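Local coordinates for putative uncharacterized protein (Mycobacterium smegmatis, PDB 3UID) that is a toxin of the AHA1 family with an SRPBCC fold, structurally homologous to a Mycobacterium tuberculosis type II toxin involved in the hypoxic response, at residues A[28-33]-A[83-88]; A[73-78]-A[98-103]; A[107-112]-A[128-133]. All blocks are in the same frame, centred on the assembly; numbering follows the deposited sequence.

Interaction 1. Residues A[28-33]-A[83-88]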
loop_
_atom_site.group_PDB
_atom_site.type_symbol
_atom_site.label_atom_id
_atom_site.label_comp_id
_atom_site.label_asym_id
_atom_site.label_seq_id
_atom_site.Cartn_x
_atom_site.Cartn_y
_atom_site.Cartn_z
ATOM N N ILE A 28 -4.026 -8.510 10.261
ATOM C CA ILE A 28 -3.446 -7.678 9.222
ATOM C C ILE A 28 -4.428 -7.469 8.071
ATOM O O ILE A 28 -4.515 -6.384 7.511
ATOM C CB ILE A 28 -2.106 -8.257 8.728
ATOM C CG1 ILE A 28 -1.155 -8.457 9.912
ATOM C CG2 ILE A 28 -1.472 -7.330 7.706
ATOM C CD1 ILE A 28 -0.791 -7.167 10.649
ATOM N N TRP A 29 -5.189 -8.505 7.729
ATOM C CA TRP A 29 -6.180 -8.375 6.674
ATOM C C TRP A 29 -7.116 -7.193 6.947
ATOM O O TRP A 29 -7.468 -6.448 6.035
ATOM C CB TRP A 29 -7.001 -9.661 6.530
ATOM C CG TRP A 29 -8.031 -9.549 5.453
ATOM C CD1 TRP A 29 -9.353 -9.219 5.602
ATOM C CD2 TRP A 29 -7.820 -9.721 4.052
ATOM N NE1 TRP A 29 -9.980 -9.207 4.382
ATOM C CE2 TRP A 29 -9.060 -9.505 3.411
ATOM C CE3 TRP A 29 -6.708 -10.057 3.275
ATOM C CZ2 TRP A 29 -9.211 -9.611 2.034
ATOM C CZ3 TRP A 29 -6.862 -10.150 1.903
ATOM C CH2 TRP A 29 -8.101 -9.935 1.299
ATOM N N GLN A 30 -7.513 -7.034 8.203
ATOM C CA GLN A 30 -8.467 -5.995 8.581
ATOM C C GLN A 30 -7.923 -4.572 8.474
ATOM O O GLN A 30 -8.706 -3.609 8.391
ATOM C CB GLN A 30 -9.016 -6.257 9.989
ATOM C CG GLN A 30 -9.858 -7.512 10.087
ATOM C CD GLN A 30 -11.087 -7.489 9.178
ATOM O OE1 GLN A 30 -11.641 -6.422 8.893
ATOM N NE2 GLN A 30 -11.504 -8.654 8.721
ATOM N N ILE A 31 -6.601 -4.430 8.483
ATOM C CA ILE A 31 -5.968 -3.140 8.201
ATOM C C ILE A 31 -6.418 -2.626 6.825
ATOM O O ILE A 31 -6.690 -1.429 6.649
ATOM C CB ILE A 31 -4.424 -3.240 8.228
ATOM C CG1 ILE A 31 -3.899 -3.618 9.628
ATOM C CG2 ILE A 31 -3.776 -1.940 7.722
ATOM C CD1 ILE A 31 -4.002 -2.510 10.640
ATOM N N TYR A 32 -6.483 -3.536 5.850
ATOM C CA TYR A 32 -6.837 -3.192 4.475
ATOM C C TYR A 32 -8.336 -3.270 4.210
ATOM O O TYR A 32 -8.851 -2.553 3.358
ATOM C CB TYR A 32 -6.049 -4.080 3.501
ATOM C CG TYR A 32 -4.578 -3.855 3.703
ATOM C CD1 TYR A 32 -3.934 -2.789 3.095
ATOM C CD2 TYR A 32 -3.847 -4.661 4.571
ATOM C CE1 TYR A 32 -2.585 -2.542 3.326
ATOM C CE2 TYR A 32 -2.496 -4.428 4.806
ATOM C CZ TYR A 32 -1.874 -3.371 4.173
ATOM O OH TYR A 32 -0.544 -3.129 4.409
ATOM N N ALA A 33 -9.025 -4.127 4.959
ATOM C CA ALA A 33 -10.451 -4.342 4.759
ATOM C C ALA A 33 -11.305 -3.258 5.399
ATOM O O ALA A 33 -12.432 -3.013 4.967
ATOM C CB ALA A 33 -10.848 -5.718 5.291
ATOM N N VAL A 83 -9.707 -10.825 -4.737
ATOM C CA VAL A 83 -9.746 -10.786 -3.280
ATOM C C VAL A 83 -9.839 -12.215 -2.738
ATOM O O VAL A 83 -10.762 -12.949 -3.067
ATOM C CB VAL A 83 -10.944 -9.951 -2.777
ATOM C CG1 VAL A 83 -10.991 -9.945 -1.249
ATOM C CG2 VAL A 83 -10.876 -8.529 -3.323
ATOM N N ASP A 84 -8.874 -12.592 -1.901
ATOM C CA ASP A 84 -8.792 -13.934 -1.347
ATOM C C ASP A 84 -8.515 -13.807 0.152
ATOM O O ASP A 84 -7.396 -13.982 0.620
ATOM C CB ASP A 84 -7.692 -14.720 -2.075
ATOM C CG ASP A 84 -7.397 -16.066 -1.436
ATOM O OD1 ASP A 84 -8.295 -16.653 -0.800
ATOM O OD2 ASP A 84 -6.249 -16.535 -1.583
ATOM N N GLU A 85 -9.554 -13.464 0.908
ATOM C CA GLU A 85 -9.412 -13.241 2.344
ATOM C C GLU A 85 -9.037 -14.539 3.073
ATOM O O GLU A 85 -9.602 -15.598 2.796
ATOM C CB GLU A 85 -10.727 -12.692 2.922
ATOM C CG GLU A 85 -10.677 -12.470 4.425
ATOM C CD GLU A 85 -12.006 -11.987 4.992
ATOM O OE1 GLU A 85 -12.885 -11.593 4.198
ATOM O OE2 GLU A 85 -12.166 -11.992 6.232
ATOM N N PRO A 86 -8.086 -14.465 4.021
ATOM C CA PRO A 86 -7.311 -13.294 4.437
ATOM C C PRO A 86 -5.897 -13.320 3.869
ATOM O O PRO A 86 -5.026 -12.642 4.414
ATOM C CB PRO A 86 -7.206 -13.506 5.941
ATOM C CG PRO A 86 -7.029 -14.994 6.054
ATOM C CD PRO A 86 -7.929 -15.579 4.977
ATOM N N HIS A 87 -5.653 -14.074 2.802
ATOM C CA HIS A 87 -4.274 -14.257 2.351
ATOM C C HIS A 87 -3.792 -13.297 1.276
ATOM O O HIS A 87 -2.601 -13.037 1.189
ATOM C CB HIS A 87 -4.015 -15.696 1.920
ATOM C CG HIS A 87 -3.910 -16.649 3.068
ATOM N ND1 HIS A 87 -4.853 -17.623 3.311
ATOM C CD2 HIS A 87 -2.982 -16.767 4.049
ATOM C CE1 HIS A 87 -4.509 -18.306 4.389
ATOM N NE2 HIS A 87 -3.378 -17.808 4.854
ATOM N N SER A 88 -4.689 -12.757 0.461
ATOM C CA SER A 88 -4.196 -11.921 -0.636
ATOM C C SER A 88 -5.273 -11.067 -1.278
ATOM O O SER A 88 -6.450 -11.429 -1.247
ATOM C CB SER A 88 -3.578 -12.827 -1.714
ATOM O OG SER A 88 -2.856 -12.082 -2.682
HETATM O O HOH W 1 -12.747 -8.728 3.690
#
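Trp29 lays one face of its indole against Glu85 and Pro86, where helix 25-33 of the SRPBCC fold meets the turn between strands 73-84 and 88-96. Glu85 CG sits over the five-membered ring of Trp29 in a CH-pi contact, 3.5 Å from its centroid and 20° off the normal. On the same face Pro86 CA stands 3.4 Å above the Trp29 ring plane, offset toward the rim. The benzo end of the indole has Val83 CG1 at its edge, 3.7 Å from Trp29 CZ2, and Ser88 O there too. The bond from CA to CB of Trp29 points toward the turn, and chi1 (180°) sets CG anti to the backbone N. The Glu85 carboxylate lies nearly parallel to the indole, the planes 12° apart, and one water joins the two groups: it accepts from Trp29 NE1 and donates to Glu85 OE1. Beyond this shell, a cis peptide precedes Pro86, and His87 and Ser88 both face Asp84 in a classic beta bulge, with Asp84 O accepting from both His87 N and Ser88 N. Leu56 and Phe115 also touch Trp29. Pro86 O, buried by the contact at 3.3 Å from Trp29 CE3, has no polar partner in the model.

Interaction 2. Residues A[73-78]-A[98-103]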
loop_
_atom_site.group_PDB
_atom_site.type_symbol
_atom_site.label_atom_id
_atom_site.label_comp_id
_atom_site.label_asym_id
_atom_site.label_seq_id
_atom_site.Cartn_x
_atom_site.Cartn_y
_atom_site.Cartn_z
ATOM N N LYS A 73 0.065 17.044 -1.271
ATOM C CA LYS A 73 -1.079 16.151 -1.348
ATOM C C LYS A 73 -1.079 15.492 -2.708
ATOM O O LYS A 73 -0.864 16.142 -3.731
ATOM C CB LYS A 73 -2.378 16.923 -1.161
ATOM C CG LYS A 73 -3.608 16.019 -1.006
ATOM C CD LYS A 73 -4.871 16.854 -0.807
ATOM C CE LYS A 73 -6.029 16.007 -0.311
ATOM N NZ LYS A 73 -7.174 16.881 0.101
ATOM N N TYR A 74 -1.282 14.188 -2.727
ATOM C CA TYR A 74 -1.589 13.546 -3.992
ATOM C C TYR A 74 -2.756 12.593 -3.842
ATOM O O TYR A 74 -3.199 12.305 -2.738
ATOM C CB TYR A 74 -0.364 12.879 -4.623
ATOM C CG TYR A 74 0.155 11.692 -3.872
ATOM C CD1 TYR A 74 -0.164 10.402 -4.270
ATOM C CD2 TYR A 74 0.967 11.859 -2.765
ATOM C CE1 TYR A 74 0.326 9.298 -3.571
ATOM C CE2 TYR A 74 1.456 10.791 -2.073
ATOM C CZ TYR A 74 1.139 9.513 -2.474
ATOM O OH TYR A 74 1.642 8.452 -1.758
ATOM N N ALA A 75 -3.295 12.159 -4.966
ATOM C CA ALA A 75 -4.450 11.298 -4.950
ATOM C C ALA A 75 -4.154 10.052 -5.755
ATOM O O ALA A 75 -3.295 10.039 -6.634
ATOM C CB ALA A 75 -5.657 12.034 -5.513
ATOM N N GLY A 76 -4.870 8.990 -5.447
ATOM C CA GLY A 76 -4.645 7.743 -6.140
ATOM C C GLY A 76 -5.882 6.889 -6.046
ATOM O O GLY A 76 -6.824 7.205 -5.307
ATOM N N TYR A 77 -5.900 5.812 -6.818
ATOM C CA TYR A 77 -7.023 4.897 -6.771
ATOM C C TYR A 77 -6.554 3.482 -7.036
ATOM O O TYR A 77 -5.575 3.259 -7.743
ATOM C CB TYR A 77 -8.101 5.299 -7.792
ATOM C CG TYR A 77 -7.578 5.329 -9.212
ATOM C CD1 TYR A 77 -7.686 4.218 -10.034
ATOM C CD2 TYR A 77 -6.942 6.454 -9.713
ATOM C CE1 TYR A 77 -7.186 4.233 -11.329
ATOM C CE2 TYR A 77 -6.438 6.476 -10.999
ATOM C CZ TYR A 77 -6.572 5.368 -11.805
ATOM O OH TYR A 77 -6.074 5.396 -13.091
ATOM N N TRP A 78 -7.267 2.534 -6.447
ATOM C CA TRP A 78 -7.039 1.122 -6.707
ATOM C C TRP A 78 -8.261 0.566 -7.433
ATOM O O TRP A 78 -9.396 0.798 -7.003
ATOM C CB TRP A 78 -6.874 0.366 -5.399
ATOM C CG TRP A 78 -5.658 0.675 -4.578
ATOM C CD1 TRP A 78 -4.619 1.511 -4.887
ATOM C CD2 TRP A 78 -5.363 0.133 -3.294
ATOM N NE1 TRP A 78 -3.689 1.504 -3.877
ATOM C CE2 TRP A 78 -4.126 0.669 -2.884
ATOM C CE3 TRP A 78 -6.022 -0.773 -2.455
ATOM C CZ2 TRP A 78 -3.546 0.352 -1.652
ATOM C CZ3 TRP A 78 -5.438 -1.097 -1.238
ATOM C CH2 TRP A 78 -4.207 -0.545 -0.857
ATOM N N GLU A 98 -7.422 15.775 -7.562
ATOM C CA GLU A 98 -8.322 15.803 -6.411
ATOM C C GLU A 98 -9.665 15.135 -6.724
ATOM O O GLU A 98 -10.360 14.663 -5.822
ATOM C CB GLU A 98 -8.540 17.249 -5.959
ATOM C CG GLU A 98 -9.258 17.378 -4.621
ATOM C CD GLU A 98 -8.325 17.318 -3.429
ATOM O OE1 GLU A 98 -7.094 17.304 -3.633
ATOM O OE2 GLU A 98 -8.821 17.296 -2.280
ATOM N N ASP A 99 -10.031 15.110 -8.004
ATOM C CA ASP A 99 -11.309 14.539 -8.435
ATOM C C ASP A 99 -11.214 13.064 -8.787
ATOM O O ASP A 99 -12.177 12.467 -9.283
ATOM C CB ASP A 99 -11.833 15.303 -9.652
ATOM C CG ASP A 99 -12.123 16.756 -9.344
ATOM O OD1 ASP A 99 -12.494 17.065 -8.188
ATOM O OD2 ASP A 99 -11.968 17.597 -10.256
ATOM N N PHE A 100 -10.037 12.502 -8.547
ATOM C CA PHE A 100 -9.680 11.122 -8.914
ATOM C C PHE A 100 -9.625 10.853 -10.410
ATOM O O PHE A 100 -9.765 9.712 -10.848
ATOM C CB PHE A 100 -10.530 10.090 -8.158
ATOM C CG PHE A 100 -10.397 10.214 -6.675
ATOM C CD1 PHE A 100 -9.180 9.970 -6.071
ATOM C CD2 PHE A 100 -11.456 10.649 -5.899
ATOM C CE1 PHE A 100 -9.028 10.117 -4.695
ATOM C CE2 PHE A 100 -11.313 10.787 -4.525
ATOM C CZ PHE A 100 -10.096 10.536 -3.933
ATOM N N ASN A 101 -9.376 11.904 -11.185
ATOM C CA ASN A 101 -9.077 11.733 -12.597
ATOM C C ASN A 101 -7.572 11.599 -12.803
ATOM O O ASN A 101 -6.802 12.393 -12.272
ATOM C CB ASN A 101 -9.622 12.904 -13.419
ATOM C CG ASN A 101 -11.119 13.072 -13.262
ATOM O OD1 ASN A 101 -11.613 14.164 -12.977
ATOM N ND2 ASN A 101 -11.844 11.973 -13.399
ATOM N N PRO A 102 -7.142 10.598 -13.579
ATOM C CA PRO A 102 -5.717 10.481 -13.906
ATOM C C PRO A 102 -5.117 11.828 -14.299
ATOM O O PRO A 102 -5.663 12.538 -15.146
ATOM C CB PRO A 102 -5.724 9.519 -15.093
ATOM C CG PRO A 102 -6.871 8.587 -14.772
ATOM C CD PRO A 102 -7.934 9.500 -14.161
ATOM N N ASN A 103 -3.997 12.184 -13.674
ATOM C CA ASN A 103 -3.385 13.481 -13.914
ATOM C C ASN A 103 -1.879 13.418 -14.194
ATOM O O ASN A 103 -1.179 14.434 -14.091
ATOM C CB ASN A 103 -3.671 14.439 -12.754
ATOM C CG ASN A 103 -2.972 14.030 -11.483
ATOM O OD1 ASN A 103 -2.611 12.864 -11.308
ATOM N ND2 ASN A 103 -2.779 14.987 -10.575
#
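Lys73 carries its CG anti to the backbone N (chi1 -171°) and runs extended to its ammonium, whereas Glu98 bends at chi2 (86°); the two side chains cross at about a right angle and close a salt bridge. It links strand 73-84 of the antiparallel sheet in this SRPBCC fold to the loop that follows strand 88-96. Lys73 NZ lies 2.9 Å from Glu98 OE2 and uses the syn lone pair of that oxygen, on the side of OE1. Both residues are exposed, so solvent probably screens the pair. Farther along the strand the contact is carried by the Phe100 ring. Phe100 brings the CD1-CE1 side of its ring to the strand, with CE1 4.0 Å from Ala75 CB and 3.7 Å from Gly76 O. Phe65, on the adjoining strand 61-67, meets the Phe100 ring at about 15° between planes and also makes a cation-pi contact with Lys73, tying the charged and aromatic parts of the contact together. Within the loop, Asp97 OD1 accepts from the backbone N atoms of Asp99 and Asn101, bonds that bracket Phe100 in the sequence. At the far end Pro102 crosses Tyr77 at about a right angle, its CG 3.7 Å from Tyr77 OH.

Interaction 3. Residues A[107-112]-A[128-133]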
loop_
_atom_site.group_PDB
_atom_site.type_symbol
_atom_site.label_atom_id
_atom_site.label_comp_id
_atom_site.label_asym_id
_atom_site.label_seq_id
_atom_site.Cartn_x
_atom_site.Cartn_y
_atom_site.Cartn_z
ATOM N N PRO A 107 1.333 4.994 -16.720
ATOM C CA PRO A 107 0.336 3.914 -16.719
ATOM C C PRO A 107 0.147 3.378 -15.307
ATOM O O PRO A 107 0.962 3.674 -14.424
ATOM C CB PRO A 107 0.985 2.841 -17.588
ATOM C CG PRO A 107 2.471 3.074 -17.428
ATOM C CD PRO A 107 2.635 4.564 -17.257
ATOM N N VAL A 108 -0.903 2.592 -15.088
ATOM C CA VAL A 108 -1.092 1.979 -13.779
ATOM C C VAL A 108 0.000 0.942 -13.508
ATOM O O VAL A 108 0.643 0.437 -14.427
ATOM C CB VAL A 108 -2.484 1.287 -13.648
ATOM C CG1 VAL A 108 -3.612 2.300 -13.841
ATOM C CG2 VAL A 108 -2.622 0.111 -14.633
ATOM N N SER A 109 0.203 0.636 -12.230
ATOM C CA SER A 109 1.008 -0.503 -11.823
ATOM C C SER A 109 0.039 -1.613 -11.440
ATOM O O SER A 109 -1.133 -1.345 -11.149
ATOM C CB SER A 109 1.898 -0.122 -10.632
ATOM O OG SER A 109 1.118 0.303 -9.518
ATOM N N THR A 110 0.507 -2.857 -11.499
ATOM C CA THR A 110 -0.281 -3.997 -11.035
ATOM C C THR A 110 0.323 -4.478 -9.718
ATOM O O THR A 110 1.532 -4.495 -9.557
ATOM C CB THR A 110 -0.302 -5.134 -12.070
ATOM O OG1 THR A 110 0.980 -5.771 -12.128
ATOM C CG2 THR A 110 -0.643 -4.589 -13.434
ATOM N N ASN A 111 -0.520 -4.862 -8.772
ATOM C CA ASN A 111 -0.056 -5.082 -7.415
ATOM C C ASN A 111 -0.683 -6.316 -6.832
ATOM O O ASN A 111 -1.862 -6.573 -7.064
ATOM C CB ASN A 111 -0.443 -3.890 -6.552
ATOM C CG ASN A 111 0.099 -2.602 -7.099
ATOM O OD1 ASN A 111 -0.506 -1.970 -7.981
ATOM N ND2 ASN A 111 1.259 -2.212 -6.613
ATOM N N VAL A 112 0.120 -7.088 -6.099
ATOM C CA VAL A 112 -0.376 -8.220 -5.335
ATOM C C VAL A 112 0.143 -8.139 -3.898
ATOM O O VAL A 112 1.355 -8.123 -3.670
ATOM C CB VAL A 112 0.048 -9.557 -5.931
ATOM C CG1 VAL A 112 -0.617 -10.710 -5.159
ATOM C CG2 VAL A 112 -0.323 -9.622 -7.400
ATOM N N GLY A 128 4.750 -4.855 -6.530
ATOM C CA GLY A 128 4.264 -3.924 -7.541
ATOM C C GLY A 128 5.000 -4.146 -8.844
ATOM O O GLY A 128 6.233 -4.174 -8.859
ATOM N N THR A 129 4.246 -4.293 -9.931
ATOM C CA THR A 129 4.805 -4.578 -11.244
ATOM C C THR A 129 4.521 -3.389 -12.147
ATOM O O THR A 129 3.374 -2.938 -12.250
ATOM C CB THR A 129 4.183 -5.842 -11.847
ATOM O OG1 THR A 129 4.409 -6.960 -10.980
ATOM C CG2 THR A 129 4.791 -6.135 -13.226
ATOM N N TYR A 130 5.564 -2.889 -12.806
ATOM C CA TYR A 130 5.477 -1.634 -13.555
ATOM C C TYR A 130 5.601 -1.820 -15.067
ATOM O O TYR A 130 6.163 -2.813 -15.532
ATOM C CB TYR A 130 6.524 -0.651 -13.019
ATOM C CG TYR A 130 6.204 -0.197 -11.619
ATOM C CD1 TYR A 130 5.592 1.030 -11.389
ATOM C CD2 TYR A 130 6.454 -1.018 -10.522
ATOM C CE1 TYR A 130 5.272 1.437 -10.112
ATOM C CE2 TYR A 130 6.137 -0.616 -9.240
ATOM C CZ TYR A 130 5.539 0.611 -9.045
ATOM O OH TYR A 130 5.220 1.020 -7.767
ATOM N N ALA A 131 5.076 -0.865 -15.835
ATOM C CA ALA A 131 5.001 -1.011 -17.292
ATOM C C ALA A 131 6.355 -0.895 -17.969
ATOM O O ALA A 131 6.568 -1.445 -19.048
ATOM C CB ALA A 131 4.053 0.009 -17.876
ATOM N N SER A 132 7.263 -0.166 -17.332
ATOM C CA SER A 132 8.580 0.092 -17.897
ATOM C C SER A 132 9.575 0.534 -16.836
ATOM O O SER A 132 9.198 0.966 -15.739
ATOM C CB SER A 132 8.502 1.178 -18.972
ATOM O OG SER A 132 8.173 2.432 -18.396
ATOM N N ALA A 133 10.854 0.439 -17.175
ATOM C CA ALA A 133 11.900 0.880 -16.267
ATOM C C ALA A 133 11.743 2.369 -15.971
ATOM O O ALA A 133 11.930 2.808 -14.836
ATOM C CB ALA A 133 13.263 0.595 -16.868
HETATM O O HOH W 2 3.438 1.024 -14.417
HETATM O O HOH W 3 2.617 -7.535 -9.012
#
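Tyr130 receives Ser109 over one face of its ring: Ser109 CB stands 3.7 Å above the plane, offset toward the rim, in a CH-pi contact 20° off the normal. Leu136 and Val139 of helix 133-141 also touch the Tyr130 side chain. This packing lies at the open end of the antiparallel beta hairpin formed by strands 109-118 and 121-129, neighbours in the sheet of the SRPBCC fold. Thr110 and Thr129 are a hydrogen-bonded pair, bridged in both directions. Thr110 N donates to Thr129 O at 3.0 Å, and Thr129 N returns a bond of 2.7 Å to Thr110 O, nearly in line with the carbonyl (C=O...N 164°). The next pair, Asn111 with Gly128, is non-hydrogen-bonded; there Gly128 CA approaches Thr110 O in a CA-H...O contact of 3.4 Å. The threonine side chains share one face of the sheet and meet obliquely. Thr110 OG1, set between its own backbone N and carbonyl carbon (chi1 72°), comes 3.2 Å from Thr129 CB. A water on this side is hydrogen-bonded to Thr129 OG1 and donates a longer bond to Thr110 O. Past the paired strands, a second water joins the segments, accepting from Ala131 N and donating to Val108 O. Just beyond, Ser132 OG caps Ala135 N at the start of helix 133-141. The two segments touch once more through apolar groups, Pro107 CG lying a tight 3.5 Å from Ala131 CB.

In the fold
All three contacts reach the same antiparallel sheet. Interactions 1 and 2 use opposite ends of strand 73-84: its last residues lead into the turn that packs against helix 25-33, and its first residues meet the loop after strand 88-96. Their centres are about 23 Å apart and their nearest atoms about 5 Å, without touching. Interaction 3, in the hairpin of strands 109-118 and 121-129, touches both: Ser88 OG packs 3.6 Å from Val112 CG1, and Tyr77 OH lies 4.0 Å from Val108 CG1. Its centre is about 21 Å from that of interaction 1 and about 17 Å from that of interaction 2. Strand 88-96, between strands 73-84 and 109-118, connects the turn of interaction 1 to the loop of interaction 2.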